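Local coordinates for beta-lactamase-like protein (Koribacter versatilis, PDB 6B9V) that hydrolyses diphosphate bonds as a metal-dependent diphosphatase of the PhnP family, with a metallo-beta-lactamase-like fold, and cleaves reactive FAD photoproducts, at the interface of chains A and B. Numbering follows the deposited sequence. Chains: chain A/B, Beta-lactamase-like protein.

Contact 1: the interface of chains A and B. Residues chain A 60, 88-89, 91-92; chain B 16, 20-21, 39.
B:Arg39 and A:Asp89 meet tip to tip, a textbook end-on pairing of guanidinium and carboxylate across two copies of one protein. NH1 of B:Arg39 gives a hydrogen bond and salt bridge to OD1 of A:Asp89 at 2.7 Å, entering through the syn lone pair, while its NH2 bonds OD2 of A:Asp89 at 3.0 Å, also on the syn side but 29° out of the carboxylate plane. Gripping both oxygens holds the carboxylate against rotation, although the two planes remain 32° apart. One face of the same guanidinium is covered by A:Arg60, whose CD sits 3.6 Å above the plane of B:Arg39, over its centre. An extended chain, with CG anti to the backbone N (chi1 175°), carries A:Arg60 past B:Arg39 in the opposite direction, and its NE makes a weak hydrogen bond to the carbonyl O of B:Met16. The bent B:Met16 side chain lies between A:Asp89 and A:Pro92, with SD 3.6 Å from CG of A:Pro92; its methyl CE rests over the rim of the poorly ordered A:Arg91 guanidinium. B:Ile21 CG1 sits above the proline ring plane, off its CB-CG rim, and B:Thr20 CG2 meets the CB edge. Charge pairing flanked by apolar contact thus helps join the two chains, probably as a dimer.

Contact 2: the interface of chains A and B. Residues chain A 79, 81, 84-85, 115, 118-119; chain B 119, 122-123.
The imidazole of A:His118 and the phenol ring of B:Tyr122 stand nearly perpendicular, with planes 86° apart and centroids 5.4 Å from each other. The tyrosine turns its CD2 edge to the imidazole face, above the CG-CD2 side, and beside it CB of B:Tyr122 lies 3.6 Å from CD2 of A:His118, with NE2 also near. Methyl CG2 of A:Val115 sits obliquely off the phenol rim, 3.6 Å from CE2 of B:Tyr122, on the opposite side of the ring plane from A:His118, so the ring is packed from two sides by residues one helical turn apart. The next residue, B:Ile123, supplies the aliphatic counterpart. CG1 of B:Ile123 takes the crowded position between backbone N and carbonyl carbon (chi1 53°), leaving its CG2 to enter between two valine branches: CG1 of A:Val115 at 3.6 Å and CG2 of A:Val119 at 3.7 Å. The CD1 end points instead towards A:Leu85 and A:Ala81. No direct polar bond crosses this patch; water 1 lies 2.9 Å from the backbone N of A:Ala81 and, more loosely, 3.3 Å from the carbonyl O of B:Ile123. A:Gly79 and A:Ala81 belong to the HxHxDH motif that binds the manganese ions. The patch therefore works as an apolar seam of the probable dimer, bringing the partner chain against the segment that shapes the metal centre.

Contact 3: the interface of chains A and B. Residues chain A 88, 91, 122; chain B 16, 81, 85.
A:Asp88 packs on B:Leu85 and B:Ala81 in a mostly apolar part of a two-fold symmetric interface between identical chains, which would help hold a dimer together by shape rather than by bonds across. CD1 of B:Leu85 approaches the aliphatic part of the aspartate, 3.7 Å from CB of A:Asp88, as the two side chains cross obliquely. The methyl CB of B:Ala81 comes up between two polar groups, 3.6 Å from the phenol OH of A:Tyr122 and 3.8 Å from OD1 of A:Asp88. Those groups are tied together within chain A: A:Tyr122 OH donates a hydrogen bond to A:Asp88 OD1 at 3.2 Å, arriving from above the carboxylate plane, 44° out of it. In A:Tyr122, CG lies between the backbone N and the carbonyl carbon (chi1 67°), which brings the phenol tip here. The hydroxyl also lies at the edge of the A:Arg91 guanidinium, whose ion pair with A:Asp88 is modelled too short for its geometry to be trusted; B:Met16 flanks this cluster. In the fold, A:Asp88 belongs to helix 87-90 and A:Tyr122 to the loop following helix 110-119, while B:Ala81 opens helix 81-84 within the metal-binding HxHxDH motif and B:Leu85 directly follows that helix.

Contact 1: the interface of chains A and B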
ATOM      1  N   ARG A  60       4.042  -3.224  -3.681  1.00 13.10           N
ATOM      2  CA  ARG A  60       4.232  -2.800  -5.081  1.00 16.43           C
ATOM      3  C   ARG A  60       5.519  -1.963  -5.245  1.00 16.77           C
ATOM      4  O   ARG A  60       6.364  -2.258  -6.107  1.00 14.90           O
ATOM      5  CB  ARG A  60       3.021  -1.999  -5.598  1.00 16.26           C
ATOM      6  CG  ARG A  60       3.256  -1.434  -7.014  1.00 16.03           C
ATOM      7  CD  ARG A  60       1.980  -0.794  -7.573  1.00 15.12           C
ATOM      8  NE  ARG A  60       2.235  -0.124  -8.852  1.00 12.14           N
ATOM      9  CZ  ARG A  60       2.721   1.104  -8.985  1.00 17.45           C
ATOM     10  NH1 ARG A  60       3.001   1.838  -7.913  1.00 16.93           N
ATOM     11  NH2 ARG A  60       2.933   1.595 -10.204  1.00 16.29           N
ATOM     12  N   ASP A  88      -2.674  -8.085  -2.115  1.00 19.46           N
ATOM     13  CA  ASP A  88      -3.448  -7.618  -3.264  1.00 19.43           C
ATOM     14  C   ASP A  88      -2.510  -7.296  -4.434  1.00 22.84           C
ATOM     15  O   ASP A  88      -2.787  -7.631  -5.599  1.00 26.67           O
ATOM     16  CB  ASP A  88      -4.283  -6.384  -2.875  1.00 21.88           C
ATOM     17  CG  ASP A  88      -4.925  -5.714  -4.071  1.00 30.71           C
ATOM     18  OD1 ASP A  88      -5.821  -6.336  -4.673  1.00 27.56           O
ATOM     19  OD2 ASP A  88      -4.538  -4.568  -4.399  1.00 31.66           O
ATOM     20  N   ASP A  89      -1.377  -6.681  -4.116  1.00 19.54           N
ATOM     21  CA  ASP A  89      -0.445  -6.229  -5.145  1.00 17.13           C
ATOM     22  C   ASP A  89       0.470  -7.337  -5.624  1.00 20.96           C
ATOM     23  O   ASP A  89       1.212  -7.146  -6.582  1.00 18.56           O
ATOM     24  CB  ASP A  89       0.366  -5.038  -4.636  1.00 14.82           C
ATOM     25  CG  ASP A  89      -0.378  -3.724  -4.848  1.00 25.51           C
ATOM     26  OD1 ASP A  89      -1.014  -3.586  -5.917  1.00 29.06           O
ATOM     27  OD2 ASP A  89      -0.343  -2.848  -3.970  1.00 22.86           O
ATOM     28  N   ARG A  91      -0.911  -9.929  -7.045  1.00 25.83           N
ATOM     29  CA  ARG A  91      -1.696 -10.531  -8.137  1.00 25.31           C
ATOM     30  C   ARG A  91      -1.088 -10.534  -9.567  1.00 19.26           C
ATOM     31  O   ARG A  91      -1.160 -11.558 -10.250  1.00 22.71           O
ATOM     32  CB  ARG A  91      -3.083  -9.873  -8.163  1.00 32.11           C
ATOM     33  CG  ARG A  91      -4.068 -10.542  -7.193  1.00 38.71           C
ATOM     34  CD  ARG A  91      -5.062  -9.564  -6.564  1.00 42.12           C
ATOM     35  NE  ARG A  91      -5.650  -8.653  -7.544  1.00 52.76           N
ATOM     36  CZ  ARG A  91      -6.569  -7.738  -7.253  1.00 61.64           C
ATOM     37  NH1 ARG A  91      -7.011  -7.617  -6.013  1.00 66.88           N
ATOM     38  NH2 ARG A  91      -7.046  -6.947  -8.203  1.00 66.33           N
ATOM     39  N   PRO A  92      -0.453  -9.433 -10.022  1.00 25.56           N
ATOM     40  CA  PRO A  92       0.076  -9.519 -11.395  1.00 29.19           C
ATOM     41  C   PRO A  92       1.279 -10.460 -11.561  1.00 30.89           C
ATOM     42  O   PRO A  92       1.646 -10.778 -12.693  1.00 26.37           O
ATOM     43  CB  PRO A  92       0.500  -8.073 -11.709  1.00 30.36           C
ATOM     44  CG  PRO A  92      -0.156  -7.228 -10.659  1.00 28.00           C
ATOM     45  CD  PRO A  92      -0.237  -8.095  -9.447  1.00 25.63           C
TER
ATOM     46  N   MET B  16      -3.685  -1.658 -10.653  1.00 17.74           N
ATOM     47  CA  MET B  16      -2.338  -2.118 -10.311  1.00 18.66           C
ATOM     48  C   MET B  16      -1.275  -1.043 -10.588  1.00 18.00           C
ATOM     49  O   MET B  16      -0.076  -1.309 -10.532  1.00 16.60           O
ATOM     50  CB  MET B  16      -2.022  -3.417 -11.052  1.00 23.45           C
ATOM     51  CG  MET B  16      -2.832  -4.620 -10.531  1.00 31.54           C
ATOM     52  SD  MET B  16      -2.422  -5.090  -8.815  1.00 43.00           S
ATOM     53  CE  MET B  16      -4.043  -5.234  -8.064  1.00 42.20           C
ATOM     54  N   THR B  20       3.110  -1.711 -14.008  1.00 15.55           N
ATOM     55  CA  THR B  20       2.585  -2.935 -13.393  1.00 15.37           C
ATOM     56  C   THR B  20       3.788  -3.799 -13.073  1.00 20.16           C
ATOM     57  O   THR B  20       4.657  -3.984 -13.921  1.00 20.72           O
ATOM     58  CB  THR B  20       1.626  -3.707 -14.335  1.00 33.32           C
ATOM     59  OG1 THR B  20       0.399  -2.986 -14.475  1.00 33.76           O
ATOM     60  CG2 THR B  20       1.320  -5.093 -13.782  1.00 29.71           C
ATOM     61  N   ILE B  21       3.861  -4.315 -11.853  1.00 17.21           N
ATOM     62  CA  ILE B  21       5.017  -5.110 -11.476  1.00 15.88           C
ATOM     63  C   ILE B  21       5.197  -6.291 -12.415  1.00 21.21           C
ATOM     64  O   ILE B  21       4.227  -6.915 -12.839  1.00 20.54           O
ATOM     65  CB  ILE B  21       4.915  -5.612 -10.035  1.00 21.61           C
ATOM     66  CG1 ILE B  21       3.650  -6.437  -9.831  1.00 25.90           C
ATOM     67  CG2 ILE B  21       4.940  -4.436  -9.070  1.00 29.55           C
ATOM     68  CD1 ILE B  21       3.605  -7.059  -8.446  1.00 42.42           C
ATOM     69  N   ARG B  39      -2.347   4.630  -7.575  1.00 15.30           N
ATOM     70  CA  ARG B  39      -3.750   4.222  -7.685  1.00 13.61           C
ATOM     71  C   ARG B  39      -4.740   5.416  -7.591  1.00 15.39           C
ATOM     72  O   ARG B  39      -4.369   6.449  -7.119  1.00 19.67           O
ATOM     73  CB  ARG B  39      -4.088   3.097  -6.718  1.00 14.85           C
ATOM     74  CG  ARG B  39      -3.857   1.705  -7.284  1.00 26.65           C
ATOM     75  CD  ARG B  39      -2.404   1.400  -7.633  1.00 42.81           C
ATOM     76  NE  ARG B  39      -1.519   1.208  -6.510  1.00 25.93           N
ATOM     77  CZ  ARG B  39      -1.248   0.042  -5.962  1.00 41.34           C
ATOM     78  NH1 ARG B  39      -1.800  -1.050  -6.420  1.00 21.95           N
ATOM     79  NH2 ARG B  39      -0.474  -0.043  -4.940  1.00 65.29           N
TER

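Contact 2: the interface of chains A and B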
ATOM      1  N   GLY A  79      -0.097 -12.074  11.051  1.00 17.48           N
ATOM      2  CA  GLY A  79      -1.205 -11.523  10.276  1.00 17.03           C
ATOM      3  C   GLY A  79      -1.572 -10.059  10.443  1.00 20.74           C
ATOM      4  O   GLY A  79      -2.612  -9.622   9.928  1.00 21.33           O
ATOM      5  N   ALA A  81      -1.680  -6.053   9.856  1.00 18.21           N
ATOM      6  CA  ALA A  81      -1.879  -5.349   8.595  1.00 18.81           C
ATOM      7  C   ALA A  81      -0.590  -4.928   7.889  1.00 16.84           C
ATOM      8  O   ALA A  81      -0.497  -5.018   6.646  1.00 15.75           O
ATOM      9  CB  ALA A  81      -2.763  -4.131   8.835  1.00 20.58           C
ATOM     10  N   ILE A  84       0.626  -7.961   5.851  1.00 12.59           N
ATOM     11  CA  ILE A  84      -0.227  -8.701   4.899  1.00 11.69           C
ATOM     12  C   ILE A  84      -0.922  -7.848   3.832  1.00 17.35           C
ATOM     13  O   ILE A  84      -1.277  -8.387   2.778  1.00 16.37           O
ATOM     14  CB  ILE A  84      -1.343  -9.528   5.616  1.00 13.44           C
ATOM     15  CG1 ILE A  84      -2.409  -8.622   6.247  1.00 15.47           C
ATOM     16  CG2 ILE A  84      -0.739 -10.503   6.639  1.00 14.13           C
ATOM     17  CD1 ILE A  84      -3.709  -9.347   6.620  1.00 18.54           C
ATOM     18  N   LEU A  85      -1.116  -6.545   4.060  1.00 16.29           N
ATOM     19  CA  LEU A  85      -2.012  -5.814   3.128  1.00 17.43           C
ATOM     20  C   LEU A  85      -1.529  -5.762   1.664  1.00 19.32           C
ATOM     21  O   LEU A  85      -2.338  -5.514   0.753  1.00 23.00           O
ATOM     22  CB  LEU A  85      -2.264  -4.386   3.625  1.00 15.31           C
ATOM     23  CG  LEU A  85      -3.315  -4.297   4.734  1.00 19.92           C
ATOM     24  CD1 LEU A  85      -3.557  -2.859   5.181  1.00 22.60           C
ATOM     25  CD2 LEU A  85      -4.638  -4.985   4.348  1.00 24.63           C
ATOM     26  N   VAL A 115      -6.564 -15.050   9.206  1.00 21.17           N
ATOM     27  CA  VAL A 115      -6.675 -13.629   8.873  1.00 22.64           C
ATOM     28  C   VAL A 115      -6.590 -13.375   7.358  1.00 21.86           C
ATOM     29  O   VAL A 115      -7.382 -12.600   6.806  1.00 18.97           O
ATOM     30  CB  VAL A 115      -5.585 -12.797   9.599  1.00 25.26           C
ATOM     31  CG1 VAL A 115      -5.634 -11.342   9.151  1.00 24.20           C
ATOM     32  CG2 VAL A 115      -5.746 -12.919  11.119  1.00 27.01           C
ATOM     33  N   HIS A 118      -9.744 -14.444   5.572  1.00 23.05           N
ATOM     34  CA  HIS A 118     -10.850 -13.545   5.895  1.00 24.79           C
ATOM     35  C   HIS A 118     -10.732 -12.211   5.145  1.00 29.83           C
ATOM     36  O   HIS A 118     -11.647 -11.804   4.417  1.00 28.68           O
ATOM     37  CB  HIS A 118     -10.909 -13.308   7.408  1.00 28.50           C
ATOM     38  CG  HIS A 118     -11.920 -12.287   7.819  1.00 30.31           C
ATOM     39  ND1 HIS A 118     -13.253 -12.587   7.991  1.00 29.86           N
ATOM     40  CD2 HIS A 118     -11.793 -10.965   8.085  1.00 31.97           C
ATOM     41  CE1 HIS A 118     -13.904 -11.496   8.355  1.00 37.34           C
ATOM     42  NE2 HIS A 118     -13.040 -10.498   8.419  1.00 35.23           N
ATOM     43  N   VAL A 119      -9.595 -11.544   5.313  1.00 25.56           N
ATOM     44  CA  VAL A 119      -9.356 -10.239   4.716  1.00 23.16           C
ATOM     45  C   VAL A 119      -9.368 -10.309   3.194  1.00 25.89           C
ATOM     46  O   VAL A 119      -9.926  -9.435   2.533  1.00 26.49           O
ATOM     47  CB  VAL A 119      -8.012  -9.641   5.177  1.00 24.39           C
ATOM     48  CG1 VAL A 119      -7.665  -8.389   4.375  1.00 27.10           C
ATOM     49  CG2 VAL A 119      -8.049  -9.320   6.670  1.00 24.19           C
TER
ATOM     50  N   VAL B 119     -13.406  -5.985   5.434  1.00 38.40           N
ATOM     51  CA  VAL B 119     -11.965  -5.938   5.222  1.00 32.63           C
ATOM     52  C   VAL B 119     -11.212  -5.431   6.448  1.00 31.81           C
ATOM     53  O   VAL B 119     -10.113  -5.910   6.744  1.00 35.72           O
ATOM     54  CB  VAL B 119     -11.612  -5.057   3.995  1.00 28.37           C
ATOM     55  CG1 VAL B 119     -10.103  -4.852   3.868  1.00 32.46           C
ATOM     56  CG2 VAL B 119     -12.178  -5.691   2.738  1.00 34.13           C
ATOM     57  N   TYR B 122     -11.617  -6.934  11.328  1.00 35.25           N
ATOM     58  CA  TYR B 122     -10.912  -8.009  12.024  1.00 44.66           C
ATOM     59  C   TYR B 122      -9.519  -7.503  12.382  1.00 51.81           C
ATOM     60  O   TYR B 122      -9.076  -7.632  13.522  1.00 45.15           O
ATOM     61  CB  TYR B 122     -10.831  -9.296  11.183  1.00 44.73           C
ATOM     62  CG  TYR B 122     -10.261 -10.500  11.937  1.00 41.01           C
ATOM     63  CD1 TYR B 122     -10.242 -10.531  13.332  1.00 44.02           C
ATOM     64  CD2 TYR B 122      -9.735 -11.594  11.254  1.00 38.04           C
ATOM     65  CE1 TYR B 122      -9.717 -11.618  14.025  1.00 42.68           C
ATOM     66  CE2 TYR B 122      -9.201 -12.688  11.938  1.00 37.43           C
ATOM     67  CZ  TYR B 122      -9.196 -12.691  13.322  1.00 44.83           C
ATOM     68  OH  TYR B 122      -8.674 -13.769  14.005  1.00 50.70           O
ATOM     69  N   ILE B 123      -8.852  -6.891  11.408  1.00 59.98           N
ATOM     70  CA  ILE B 123      -7.466  -6.456  11.569  1.00 69.11           C
ATOM     71  C   ILE B 123      -7.302  -5.041  12.118  1.00 86.31           C
ATOM     72  O   ILE B 123      -6.235  -4.446  11.973  1.00 90.16           O
ATOM     73  CB  ILE B 123      -6.717  -6.511  10.232  1.00 56.90           C
ATOM     74  CG1 ILE B 123      -7.494  -5.737   9.172  1.00 37.45           C
ATOM     75  CG2 ILE B 123      -6.522  -7.942   9.785  1.00 59.88           C
ATOM     76  CD1 ILE B 123      -6.674  -5.404   7.952  1.00 33.80           C
TER
HETATM   77  O   HOH W   1      -3.209  -5.642  12.283  1.00 31.67           O

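Contact 3: the interface of chains A and B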
ATOM      1  N   ASP A  88      -2.674  -8.085  -2.115  1.00 19.46           N
ATOM      2  CA  ASP A  88      -3.448  -7.618  -3.264  1.00 19.43           C
ATOM      3  C   ASP A  88      -2.510  -7.296  -4.434  1.00 22.84           C
ATOM      4  O   ASP A  88      -2.787  -7.631  -5.599  1.00 26.67           O
ATOM      5  CB  ASP A  88      -4.283  -6.384  -2.875  1.00 21.88           C
ATOM      6  CG  ASP A  88      -4.925  -5.714  -4.071  1.00 30.71           C
ATOM      7  OD1 ASP A  88      -5.821  -6.336  -4.673  1.00 27.56           O
ATOM      8  OD2 ASP A  88      -4.538  -4.568  -4.399  1.00 31.66           O
ATOM      9  N   ARG A  91      -0.911  -9.929  -7.045  1.00 25.83           N
ATOM     10  CA  ARG A  91      -1.696 -10.531  -8.137  1.00 25.31           C
ATOM     11  C   ARG A  91      -1.088 -10.534  -9.567  1.00 19.26           C
ATOM     12  O   ARG A  91      -1.160 -11.558 -10.250  1.00 22.71           O
ATOM     13  CB  ARG A  91      -3.083  -9.873  -8.163  1.00 32.11           C
ATOM     14  CG  ARG A  91      -4.068 -10.542  -7.193  1.00 38.71           C
ATOM     15  CD  ARG A  91      -5.062  -9.564  -6.564  1.00 42.12           C
ATOM     16  NE  ARG A  91      -5.650  -8.653  -7.544  1.00 52.76           N
ATOM     17  CZ  ARG A  91      -6.569  -7.738  -7.253  1.00 61.64           C
ATOM     18  NH1 ARG A  91      -7.011  -7.617  -6.013  1.00 66.88           N
ATOM     19  NH2 ARG A  91      -7.046  -6.947  -8.203  1.00 66.33           N
ATOM     20  N   TYR A 122     -11.860 -12.339  -1.292  1.00 52.67           N
ATOM     21  CA  TYR A 122     -12.089 -12.151  -2.727  1.00 45.43           C
ATOM     22  C   TYR A 122     -10.961 -12.747  -3.574  1.00 45.77           C
ATOM     23  O   TYR A 122     -11.131 -12.958  -4.772  1.00 46.11           O
ATOM     24  CB  TYR A 122     -12.264 -10.661  -3.063  1.00 41.21           C
ATOM     25  CG  TYR A 122     -11.021  -9.816  -2.868  1.00 40.25           C
ATOM     26  CD1 TYR A 122     -10.143  -9.581  -3.918  1.00 37.18           C
ATOM     27  CD2 TYR A 122     -10.731  -9.250  -1.632  1.00 40.00           C
ATOM     28  CE1 TYR A 122      -9.000  -8.805  -3.735  1.00 38.68           C
ATOM     29  CE2 TYR A 122      -9.598  -8.477  -1.442  1.00 34.68           C
ATOM     30  CZ  TYR A 122      -8.738  -8.259  -2.493  1.00 33.64           C
ATOM     31  OH  TYR A 122      -7.619  -7.488  -2.297  1.00 35.55           O
TER
ATOM     32  N   MET B  16      -3.685  -1.658 -10.653  1.00 17.74           N
ATOM     33  CA  MET B  16      -2.338  -2.118 -10.311  1.00 18.66           C
ATOM     34  C   MET B  16      -1.275  -1.043 -10.588  1.00 18.00           C
ATOM     35  O   MET B  16      -0.076  -1.309 -10.532  1.00 16.60           O
ATOM     36  CB  MET B  16      -2.022  -3.417 -11.052  1.00 23.45           C
ATOM     37  CG  MET B  16      -2.832  -4.620 -10.531  1.00 31.54           C
ATOM     38  SD  MET B  16      -2.422  -5.090  -8.815  1.00 43.00           S
ATOM     39  CE  MET B  16      -4.043  -5.234  -8.064  1.00 42.20           C
ATOM     40  N   ALA B  81     -10.576  -2.930  -3.850  1.00 18.95           N
ATOM     41  CA  ALA B  81      -9.315  -2.806  -3.115  1.00 20.40           C
ATOM     42  C   ALA B  81      -8.455  -1.609  -3.536  1.00 22.01           C
ATOM     43  O   ALA B  81      -7.855  -0.975  -2.683  1.00 14.61           O
ATOM     44  CB  ALA B  81      -8.501  -4.099  -3.248  1.00 18.70           C
ATOM     45  N   LEU B  85      -7.911   0.175   0.243  1.00 16.47           N
ATOM     46  CA  LEU B  85      -6.901  -0.498   1.077  1.00 17.32           C
ATOM     47  C   LEU B  85      -5.948   0.442   1.818  1.00 29.42           C
ATOM     48  O   LEU B  85      -5.144  -0.014   2.629  1.00 36.80           O
ATOM     49  CB  LEU B  85      -6.081  -1.486   0.253  1.00 19.32           C
ATOM     50  CG  LEU B  85      -6.793  -2.827   0.015  1.00 22.36           C
ATOM     51  CD1 LEU B  85      -5.912  -3.762  -0.787  1.00 25.80           C
ATOM     52  CD2 LEU B  85      -7.183  -3.474   1.341  1.00 24.18           C
TER

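Contacts 1 and 3 are neighbours, with C-alpha centres about 7 Å apart, and they share A:Asp88, A:Arg91 and B:Met16; together they form a continuous strip along helix 87-90 and the 3-10 helix 91-93 of chain A. Contact 2 lies about 12 Å from contact 3 and about 18 Å from contact 1. A:Ala81, A:Leu85 and B:Tyr122 in contact 2 recur as B:Ala81, B:Leu85 and A:Tyr122 in contact 3, yet the two tyrosines differ in side-chain rotation, a local departure from exact two-fold symmetry. The interface thus grades from charge pairing to apolar contact, reaching the metal-binding motif of each chain.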